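Side-chain contacts in benzyl alcohol dehydrogenase (Acinetobacter calcoaceticus, PDB 1F8F), which probably catalyses the NAD-dependent oxidation of benzyl alcohol to benzaldehyde, as a zinc-containing medium-chain alcohol dehydrogenase with a Rossmann-fold coenzyme domain: residues Val195-Gly200 / Leu272-Asp277; Ala236-Asn241 / Lys252-Gly257; Gly180-Ala185 / Leu204-Ala209. One frame throughout, in Å; residues are numbered along the deposited sequence. Where two conformers were deposited one is given.

Contact 1: Val195-Gly200 / Leu272-Asp277; sequences VTWGAG and LKQGVD. With NAD (nicotinamide-adenine-dinucleotide), chain F.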
loop_
_atom_site.group_PDB
_atom_site.type_symbol
_atom_site.label_atom_id
_atom_site.label_comp_id
_atom_site.label_asym_id
_atom_site.label_seq_id
_atom_site.Cartn_x
_atom_site.Cartn_y
_atom_site.Cartn_z
ATOM N N VAL A 195 -0.703 18.514 11.423
ATOM C CA VAL A 195 -1.400 19.483 12.293
ATOM C C VAL A 195 -2.507 18.741 13.051
ATOM O O VAL A 195 -3.210 17.961 12.415
ATOM C CB VAL A 195 -2.104 20.659 11.559
ATOM C CG1 VAL A 195 -3.079 20.180 10.469
ATOM C CG2 VAL A 195 -2.898 21.586 12.505
ATOM N N THR A 196 -2.689 19.068 14.340
ATOM C CA THR A 196 -3.838 18.522 15.042
ATOM C C THR A 196 -4.903 19.592 15.311
ATOM O O THR A 196 -4.542 20.480 16.166
ATOM C CB THR A 196 -3.571 17.829 16.377
ATOM O OG1 THR A 196 -4.904 17.529 16.917
ATOM C CG2 THR A 196 -2.794 18.586 17.419
ATOM N N TRP A 197 -6.099 19.498 14.783
ATOM C CA TRP A 197 -7.106 20.510 15.148
ATOM C C TRP A 197 -7.719 20.120 16.476
ATOM O O TRP A 197 -8.496 19.162 16.649
ATOM C CB TRP A 197 -8.110 20.528 13.963
ATOM C CG TRP A 197 -7.595 21.076 12.661
ATOM C CD1 TRP A 197 -6.970 20.360 11.659
ATOM C CD2 TRP A 197 -7.655 22.442 12.214
ATOM N NE1 TRP A 197 -6.630 21.230 10.641
ATOM C CE2 TRP A 197 -7.022 22.505 10.958
ATOM C CE3 TRP A 197 -8.182 23.625 12.745
ATOM C CZ2 TRP A 197 -6.940 23.676 10.192
ATOM C CZ3 TRP A 197 -8.056 24.797 12.045
ATOM C CH2 TRP A 197 -7.480 24.807 10.745
ATOM N N GLY A 198 -7.465 20.901 17.545
ATOM C CA GLY A 198 -8.015 20.631 18.884
ATOM C C GLY A 198 -6.876 20.032 19.719
ATOM O O GLY A 198 -6.190 19.114 19.224
ATOM N N ALA A 199 -6.571 20.578 20.886
ATOM C CA ALA A 199 -5.432 20.152 21.672
ATOM C C ALA A 199 -5.831 19.568 23.024
ATOM O O ALA A 199 -5.197 19.891 24.041
ATOM C CB ALA A 199 -4.464 21.328 21.922
ATOM N N GLY A 200 -6.738 18.631 23.026
ATOM C CA GLY A 200 -7.266 17.926 24.177
ATOM C C GLY A 200 -6.437 16.659 24.350
ATOM O O GLY A 200 -5.404 16.596 23.680
ATOM N N LEU A 272 -13.900 21.700 10.579
ATOM C CA LEU A 272 -13.593 20.589 9.692
ATOM C C LEU A 272 -13.433 21.054 8.235
ATOM O O LEU A 272 -12.419 20.638 7.645
ATOM C CB LEU A 272 -14.659 19.519 9.834
ATOM C CG LEU A 272 -14.633 18.245 9.011
ATOM C CD1 LEU A 272 -15.743 17.284 9.460
ATOM C CD2 LEU A 272 -14.857 18.421 7.504
ATOM N N LYS A 273 -14.231 22.014 7.765
ATOM C CA LYS A 273 -13.976 22.531 6.404
ATOM C C LYS A 273 -12.595 23.196 6.337
ATOM O O LYS A 273 -11.820 22.997 5.397
ATOM C CB LYS A 273 -15.061 23.485 5.912
ATOM C CG LYS A 273 -14.714 24.097 4.532
ATOM C CD LYS A 273 -15.754 25.133 4.160
ATOM C CE LYS A 273 -15.675 25.690 2.761
ATOM N NZ LYS A 273 -14.458 26.510 2.550
ATOM N N GLN A 274 -12.270 23.987 7.376
ATOM C CA GLN A 274 -10.990 24.677 7.544
ATOM C C GLN A 274 -9.823 23.708 7.387
ATOM O O GLN A 274 -8.791 23.984 6.795
ATOM C CB GLN A 274 -10.886 25.376 8.917
ATOM C CG GLN A 274 -11.411 26.800 8.881
ATOM C CD GLN A 274 -11.500 27.557 10.186
ATOM O OE1 GLN A 274 -11.277 28.781 10.218
ATOM N NE2 GLN A 274 -11.773 26.919 11.303
ATOM N N GLY A 275 -9.964 22.564 8.056
ATOM C CA GLY A 275 -9.017 21.477 7.996
ATOM C C GLY A 275 -8.819 20.901 6.586
ATOM O O GLY A 275 -7.652 20.706 6.240
ATOM N N VAL A 276 -9.841 20.716 5.780
ATOM C CA VAL A 276 -9.690 20.265 4.382
ATOM C C VAL A 276 -9.066 21.393 3.599
ATOM O O VAL A 276 -8.058 21.147 2.916
ATOM C CB VAL A 276 -11.037 19.831 3.762
ATOM C CG1 VAL A 276 -10.857 19.260 2.365
ATOM C CG2 VAL A 276 -11.688 18.757 4.599
ATOM N N ASP A 277 -9.488 22.657 3.756
ATOM C CA ASP A 277 -8.841 23.766 3.048
ATOM C C ASP A 277 -7.363 23.925 3.333
ATOM O O ASP A 277 -6.611 24.457 2.498
ATOM C CB ASP A 277 -9.465 25.128 3.437
ATOM C CG ASP A 277 -10.911 25.270 3.044
ATOM O OD1 ASP A 277 -11.450 24.480 2.258
ATOM O OD2 ASP A 277 -11.668 26.147 3.486
HETATM P PA NAD F . -11.238 17.144 24.921
HETATM O O1A NAD F . -10.177 16.752 25.903
HETATM O O2A NAD F . -12.390 17.905 25.425
HETATM O O5B NAD F . -10.584 17.801 23.634
HETATM C C5B NAD F . -11.158 18.524 22.518
HETATM C C4B NAD F . -10.521 19.899 22.375
HETATM O O4B NAD F . -11.222 20.641 21.321
HETATM C C3B NAD F . -10.535 20.811 23.613
HETATM O O3B NAD F . -9.223 21.084 24.090
HETATM C C2B NAD F . -11.187 22.118 23.170
HETATM O O2B NAD F . -10.546 23.311 23.639
HETATM C C1B NAD F . -11.077 22.012 21.640
HETATM N N9A NAD F . -12.077 22.776 20.902
HETATM C C8A NAD F . -13.443 22.744 21.013
HETATM N N7A NAD F . -14.054 23.580 20.172
HETATM C C5A NAD F . -13.011 24.191 19.496
HETATM C C6A NAD F . -12.978 25.170 18.487
HETATM N N6A NAD F . -14.044 25.738 17.931
HETATM N N1A NAD F . -11.760 25.545 18.021
HETATM C C2A NAD F . -10.640 24.978 18.567
HETATM N N3A NAD F . -10.567 24.069 19.493
HETATM C C4A NAD F . -11.790 23.718 19.931
HETATM O O3 NAD F . -11.765 15.746 24.268
HETATM P PN NAD F . -10.866 14.481 23.900
HETATM O O1N NAD F . -9.580 14.903 23.316
HETATM O O2N NAD F . -10.725 13.628 25.089
HETATM O O5D NAD F . -11.848 13.797 22.798
HETATM C C5D NAD F . -11.870 14.329 21.463
HETATM C C4D NAD F . -13.066 13.969 20.658
HETATM O O4D NAD F . -12.926 12.674 19.989
HETATM C C3D NAD F . -14.488 14.010 21.228
HETATM O O3D NAD F . -15.401 14.312 20.155
HETATM C C2D NAD F . -14.678 12.526 21.572
HETATM O O2D NAD F . -16.019 12.156 21.851
HETATM C C1D NAD F . -14.162 11.982 20.231
HETATM N N1N NAD F . -13.768 10.583 20.365
HETATM C C2N NAD F . -13.784 9.852 19.221
HETATM C C3N NAD F . -13.367 8.536 19.280
HETATM C C7N NAD F . -13.321 7.601 18.021
HETATM O O7N NAD F . -12.970 6.430 18.154
HETATM N N7N NAD F . -13.689 8.202 16.833
HETATM C C4N NAD F . -12.901 7.970 20.503
HETATM C C5N NAD F . -12.418 8.967 21.379
HETATM C C6N NAD F . -12.818 10.287 21.392
HETATM O O HOH W 1 -5.491 20.913 7.978
#

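Contact 2: Ala236-Asn241 / Lys252-Gly257; sequences ATHVIN and KEITDG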
loop_
_atom_site.group_PDB
_atom_site.type_symbol
_atom_site.label_atom_id
_atom_site.label_comp_id
_atom_site.label_asym_id
_atom_site.label_seq_id
_atom_site.Cartn_x
_atom_site.Cartn_y
_atom_site.Cartn_z
ATOM N N ALA A 236 5.466 20.697 20.083
ATOM C CA ALA A 236 4.830 21.227 18.862
ATOM C C ALA A 236 5.842 22.272 18.343
ATOM O O ALA A 236 6.390 22.968 19.231
ATOM C CB ALA A 236 3.509 21.913 19.099
ATOM N N THR A 237 6.115 22.264 17.048
ATOM C CA THR A 237 7.031 23.253 16.509
ATOM C C THR A 237 6.274 24.599 16.437
ATOM O O THR A 237 6.953 25.607 16.514
ATOM C CB THR A 237 7.528 23.016 15.069
ATOM O OG1 THR A 237 6.371 22.898 14.206
ATOM C CG2 THR A 237 8.459 21.815 14.925
ATOM N N HIS A 238 4.986 24.641 16.208
ATOM C CA HIS A 238 4.150 25.780 16.026
ATOM C C HIS A 238 2.797 25.562 16.707
ATOM O O HIS A 238 2.324 24.415 16.715
ATOM C CB HIS A 238 3.792 26.140 14.554
ATOM C CG HIS A 238 4.992 26.402 13.717
ATOM N ND1 HIS A 238 5.839 25.384 13.290
ATOM C CD2 HIS A 238 5.520 27.577 13.278
ATOM C CE1 HIS A 238 6.840 25.931 12.603
ATOM N NE2 HIS A 238 6.687 27.271 12.605
ATOM N N VAL A 239 2.314 26.636 17.369
ATOM C CA VAL A 239 1.015 26.634 18.018
ATOM C C VAL A 239 0.208 27.795 17.453
ATOM O O VAL A 239 0.801 28.804 17.067
ATOM C CB VAL A 239 1.084 26.703 19.553
ATOM C CG1 VAL A 239 1.619 25.362 20.085
ATOM C CG2 VAL A 239 1.865 27.898 20.100
ATOM N N ILE A 240 -1.114 27.719 17.309
ATOM C CA ILE A 240 -2.002 28.713 16.754
ATOM C C ILE A 240 -3.325 28.813 17.533
ATOM O O ILE A 240 -4.045 27.820 17.743
ATOM C CB ILE A 240 -2.404 28.342 15.288
ATOM C CG1 ILE A 240 -1.297 28.573 14.269
ATOM C CG2 ILE A 240 -3.635 29.062 14.777
ATOM C CD1 ILE A 240 -1.472 27.741 13.021
ATOM N N ASN A 241 -3.717 30.017 17.891
ATOM C CA ASN A 241 -5.002 30.276 18.562
ATOM C C ASN A 241 -6.038 30.611 17.509
ATOM O O ASN A 241 -6.016 31.704 16.959
ATOM C CB ASN A 241 -4.825 31.386 19.595
ATOM C CG ASN A 241 -5.970 31.602 20.562
ATOM O OD1 ASN A 241 -7.154 31.551 20.198
ATOM N ND2 ASN A 241 -5.675 31.856 21.830
ATOM N N LYS A 252 -0.922 27.497 5.936
ATOM C CA LYS A 252 -0.351 27.515 4.584
ATOM C C LYS A 252 0.990 28.214 4.472
ATOM O O LYS A 252 1.926 27.716 3.772
ATOM C CB LYS A 252 -1.358 28.153 3.619
ATOM C CG LYS A 252 -2.307 27.192 2.896
ATOM C CD LYS A 252 -3.528 27.945 2.397
ATOM C CE LYS A 252 -4.560 27.036 1.775
ATOM N NZ LYS A 252 -4.490 26.982 0.277
ATOM N N GLU A 253 1.142 29.345 5.222
ATOM C CA GLU A 253 2.474 30.022 5.162
ATOM C C GLU A 253 3.551 29.217 5.858
ATOM O O GLU A 253 4.687 29.135 5.370
ATOM C CB GLU A 253 2.388 31.471 5.635
ATOM C CG GLU A 253 1.983 31.768 7.064
ATOM C CD GLU A 253 1.226 33.046 7.396
ATOM O OE1 GLU A 253 0.895 33.889 6.534
ATOM O OE2 GLU A 253 0.893 33.348 8.584
ATOM N N ILE A 254 3.271 28.595 6.996
ATOM C CA ILE A 254 4.225 27.788 7.755
ATOM C C ILE A 254 4.705 26.574 6.949
ATOM O O ILE A 254 5.898 26.227 7.031
ATOM C CB ILE A 254 3.545 27.265 9.047
ATOM C CG1 ILE A 254 3.316 28.441 10.041
ATOM C CG2 ILE A 254 4.297 26.165 9.795
ATOM C CD1 ILE A 254 2.456 28.086 11.274
ATOM N N THR A 255 3.843 25.899 6.180
ATOM C CA THR A 255 4.197 24.701 5.452
ATOM C C THR A 255 4.444 24.921 3.960
ATOM O O THR A 255 4.569 24.005 3.141
ATOM C CB THR A 255 3.097 23.614 5.522
ATOM O OG1 THR A 255 1.844 24.115 5.004
ATOM C CG2 THR A 255 2.799 23.253 6.971
ATOM N N ASP A 256 4.533 26.169 3.588
ATOM C CA ASP A 256 4.780 26.625 2.222
ATOM C C ASP A 256 3.767 26.013 1.260
ATOM O O ASP A 256 4.247 25.358 0.338
ATOM C CB ASP A 256 6.225 26.374 1.795
ATOM C CG ASP A 256 6.527 26.967 0.439
ATOM O OD1 ASP A 256 5.846 27.974 0.082
ATOM O OD2 ASP A 256 7.424 26.450 -0.280
ATOM N N GLY A 257 2.466 26.188 1.455
ATOM C CA GLY A 257 1.445 25.622 0.564
ATOM C C GLY A 257 0.340 24.758 1.186
ATOM O O GLY A 257 -0.737 24.562 0.560
#

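Contact 3: Gly180-Ala185 / Leu204-Ala209; sequences GACINA and LSALLA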
loop_
_atom_site.group_PDB
_atom_site.type_symbol
_atom_site.label_atom_id
_atom_site.label_comp_id
_atom_site.label_asym_id
_atom_site.label_seq_id
_atom_site.Cartn_x
_atom_site.Cartn_y
_atom_site.Cartn_z
ATOM N N GLY A 180 -3.028 6.216 17.275
ATOM C CA GLY A 180 -3.390 5.331 16.172
ATOM C C GLY A 180 -3.772 6.073 14.905
ATOM O O GLY A 180 -3.468 5.606 13.803
ATOM N N ALA A 181 -4.416 7.243 14.979
ATOM C CA ALA A 181 -4.848 7.937 13.746
ATOM C C ALA A 181 -3.622 8.299 12.924
ATOM O O ALA A 181 -3.538 8.316 11.701
ATOM C CB ALA A 181 -5.565 9.172 14.222
ATOM N N CYS A 182 -2.583 8.752 13.684
ATOM C CA CYS A 182 -1.308 9.053 13.006
ATOM C C CYS A 182 -0.557 7.811 12.576
ATOM O O CYS A 182 -0.094 7.685 11.424
ATOM C CB CYS A 182 -0.534 9.828 14.047
ATOM S SG CYS A 182 -0.618 11.610 14.045
ATOM N N ILE A 183 -0.371 6.831 13.452
ATOM C CA ILE A 183 0.467 5.668 13.121
ATOM C C ILE A 183 -0.250 4.693 12.201
ATOM O O ILE A 183 0.408 4.234 11.245
ATOM C CB ILE A 183 1.031 4.946 14.365
ATOM C CG1 ILE A 183 2.136 5.804 15.045
ATOM C CG2 ILE A 183 1.662 3.582 14.046
ATOM C CD1 ILE A 183 2.376 5.553 16.519
ATOM N N ASN A 184 -1.480 4.275 12.464
ATOM C CA ASN A 184 -2.129 3.249 11.658
ATOM C C ASN A 184 -2.957 3.791 10.512
ATOM O O ASN A 184 -3.015 3.136 9.470
ATOM C CB ASN A 184 -3.059 2.346 12.482
ATOM C CG ASN A 184 -2.398 1.759 13.702
ATOM O OD1 ASN A 184 -1.289 1.274 13.582
ATOM N ND2 ASN A 184 -3.027 1.820 14.899
ATOM N N ALA A 185 -3.617 4.935 10.756
ATOM C CA ALA A 185 -4.587 5.379 9.744
ATOM C C ALA A 185 -3.945 6.322 8.748
ATOM O O ALA A 185 -3.903 6.026 7.563
ATOM C CB ALA A 185 -5.825 6.016 10.372
ATOM N N LEU A 204 -3.319 15.701 21.490
ATOM C CA LEU A 204 -1.978 15.732 22.072
ATOM C C LEU A 204 -1.411 14.342 22.044
ATOM O O LEU A 204 -0.219 14.242 21.839
ATOM C CB LEU A 204 -1.992 16.391 23.457
ATOM C CG LEU A 204 -2.186 17.871 23.665
ATOM C CD1 LEU A 204 -1.983 18.238 25.177
ATOM C CD2 LEU A 204 -1.179 18.722 22.894
ATOM N N SER A 205 -2.244 13.269 22.106
ATOM C CA SER A 205 -1.745 11.924 21.890
ATOM C C SER A 205 -1.225 11.801 20.449
ATOM O O SER A 205 -0.115 11.314 20.166
ATOM C CB SER A 205 -2.795 10.845 22.171
ATOM O OG SER A 205 -3.195 10.764 23.524
ATOM N N ALA A 206 -1.953 12.329 19.496
ATOM C CA ALA A 206 -1.579 12.310 18.066
ATOM C C ALA A 206 -0.319 13.117 17.838
ATOM O O ALA A 206 0.462 12.762 16.955
ATOM C CB ALA A 206 -2.730 12.867 17.192
ATOM N N LEU A 207 -0.244 14.268 18.568
ATOM C CA LEU A 207 0.950 15.100 18.402
ATOM C C LEU A 207 2.199 14.316 18.867
ATOM O O LEU A 207 3.184 14.310 18.144
ATOM C CB LEU A 207 0.852 16.428 19.137
ATOM C CG LEU A 207 2.148 17.261 19.067
ATOM C CD1 LEU A 207 1.733 18.678 18.716
ATOM C CD2 LEU A 207 2.957 17.115 20.346
ATOM N N LEU A 208 2.136 13.660 20.018
ATOM C CA LEU A 208 3.207 12.824 20.529
ATOM C C LEU A 208 3.540 11.679 19.542
ATOM O O LEU A 208 4.709 11.390 19.284
ATOM C CB LEU A 208 2.899 12.199 21.906
ATOM C CG LEU A 208 2.820 13.141 23.116
ATOM C CD1 LEU A 208 2.588 12.353 24.396
ATOM C CD2 LEU A 208 4.084 13.976 23.263
ATOM N N ALA A 209 2.607 11.061 18.860
ATOM C CA ALA A 209 2.835 10.013 17.882
ATOM C C ALA A 209 3.446 10.515 16.588
ATOM O O ALA A 209 4.217 9.769 15.997
ATOM C CB ALA A 209 1.547 9.242 17.560
#

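Contact 1: Val195-Gly200 / Leu272-Asp277
The indole of W197 lies against the backbone of helix 269-277 at G275, its nearest approach being NE1 to the G275 CA at 3.6 Å. That CA sits 3.2 Å above the ring plane, displaced toward the rim, and CE2 and CZ2 touch it as well. With no side chain at G275, the indole comes right up to the helix backbone. Q274 contributes its root: CB meets W197 CH2 at 3.9 Å, while the long axis of its side chain is set nearly perpendicular to that of W197, the amide plane turned 27° from the ring. On the opposite side of the ring plane stands V195 CG2, also toward the rim.

No direct hydrogen bond joins the two segments. Instead a water in the plane of the indole accepts from W197 NE1 (2.9 Å) and donates to G275 O (2.8 Å), which satisfies the buried N-H and helps to hold the ring's rotation. The torsion of W197 (chi1 -69°) sets CG beside its own backbone N and carries the indole toward the helix.

Beyond W197 the chain enters the glycine-rich turn of the Rossmann fold, where G200 CA lies 3.4 Å from O5B of NAD. Strand 193-197 runs between strands 217-222 and 259-264, and P247 and I251 also pack on W197, so both helix 247-254 and helix 269-277 contribute to its surroundings.

Contact 2: Ala236-Asn241 / Lys252-Gly257
One face of the H238 imidazole carries I254 CG2, a CH-pi contact in which the methyl stands 3.7 Å from the ring centroid and only 5° off the normal. ND1 is hydrogen-bonded to T237 OG1 at 2.7 Å, the hydroxyl lying somewhat off the ring plane, a bond that restrains the rotation of the imidazole. The contact belongs to the Rossmann fold of the coenzyme domain: strand 238-241 is an outermost strand of the parallel sheet within this chain, and helix 247-254 follows it and packs back on it.

Both branches of I254 are used. CG2, anti to the backbone N, sits over the middle of the ring, whereas the other branch runs on through CG1 to CD1, which reaches H238 CD2 at 3.7 Å and also lies near CG. The two side chains thus run antiparallel alongside one another, the isoleucine spanning the ring from its centre to the CG-CD2 side. In H238, chi1 of -59° places CG beside the backbone N and brings the ring against I254.

I240, two residues along the strand and pointing the same way, adds a looser apolar touch. It is the more buried of the two strand residues and also packs on P247, A250 and I251 of the helix, while I219 of strand 217-222 touches H238, I240 and I254. Beyond I254 the chain folds back, with G257 N hydrogen-bonded to K252 O at 2.8 Å. Across the interface, the terminal methyl of I240, CD1, stops 4.3 Å from I254 CD1.

Contact 3: Gly180-Ala185 / Leu204-Ala209
C182 reaches from helix 174-186 into the side of helix 201-213, at the point where the two backbones come nearest, its CA lying 6.0 Å from the CA of A206. Its CB leaves the helix toward the partner and first meets a methyl, A209 CB, at 4.1 Å. C182 was deposited in two conformers, and the position of its sulfur is described for one of them, so tentatively. In that conformer SG, one bond farther out, faces A206, approaching both its CB (4.0 Å) and its O (3.3 Å); the sulfur would then combine an apolar contact with a close approach to a backbone oxygen.

The helices run in broadly the same direction, with 47° between the axes of the two segments and a closest axial approach of 8.4 Å. The small A206 and A209 at the interface are consistent with this close approach. Helix 201-213 is the first helix of the Rossmann fold, the one that follows strand 193-197 and the glycine-rich turn at NAD; helix 174-186 precedes that strand. F194 of the strand touches both C182 and A206, closing the interface on the side of the sheet, and A179 packs on A209 from one turn earlier in helix 174-186.

I183 approaches A209 by its far end. Its side chain does not start out toward helix 201-213, yet CG1, beside the backbone N (chi1 -72°), swings the chain round until CD1 lies 3.9 Å from A209 CB. A209 CB is thus shared by I183 and C182. I183 also packs on P190 of another subunit. I183 itself lies in a wider pi-type turn, 181-185, where G180 O accepts from both N184 N and A185 N.

How the contacts relate
Following the chain from the N terminus, the first segment to take part is on helix 174-186; strand 193-197 and helix 201-213 come next, and against that helix contact 3 closes its short loop. Contact 1 opens on the intervening strand and closes only at helix 269-277, so contacts 1 and 3 cross along the chain. Contact 2, joining strand 238-241 to helix 247-254, is nested inside the long loop of contact 1 and follows contact 3 in series. Together they tie helices to a central and an outer strand of one parallel sheet and pair two helices beside it. They also meet directly: A199 packs on L204, A236 on L207, and D277 on K252.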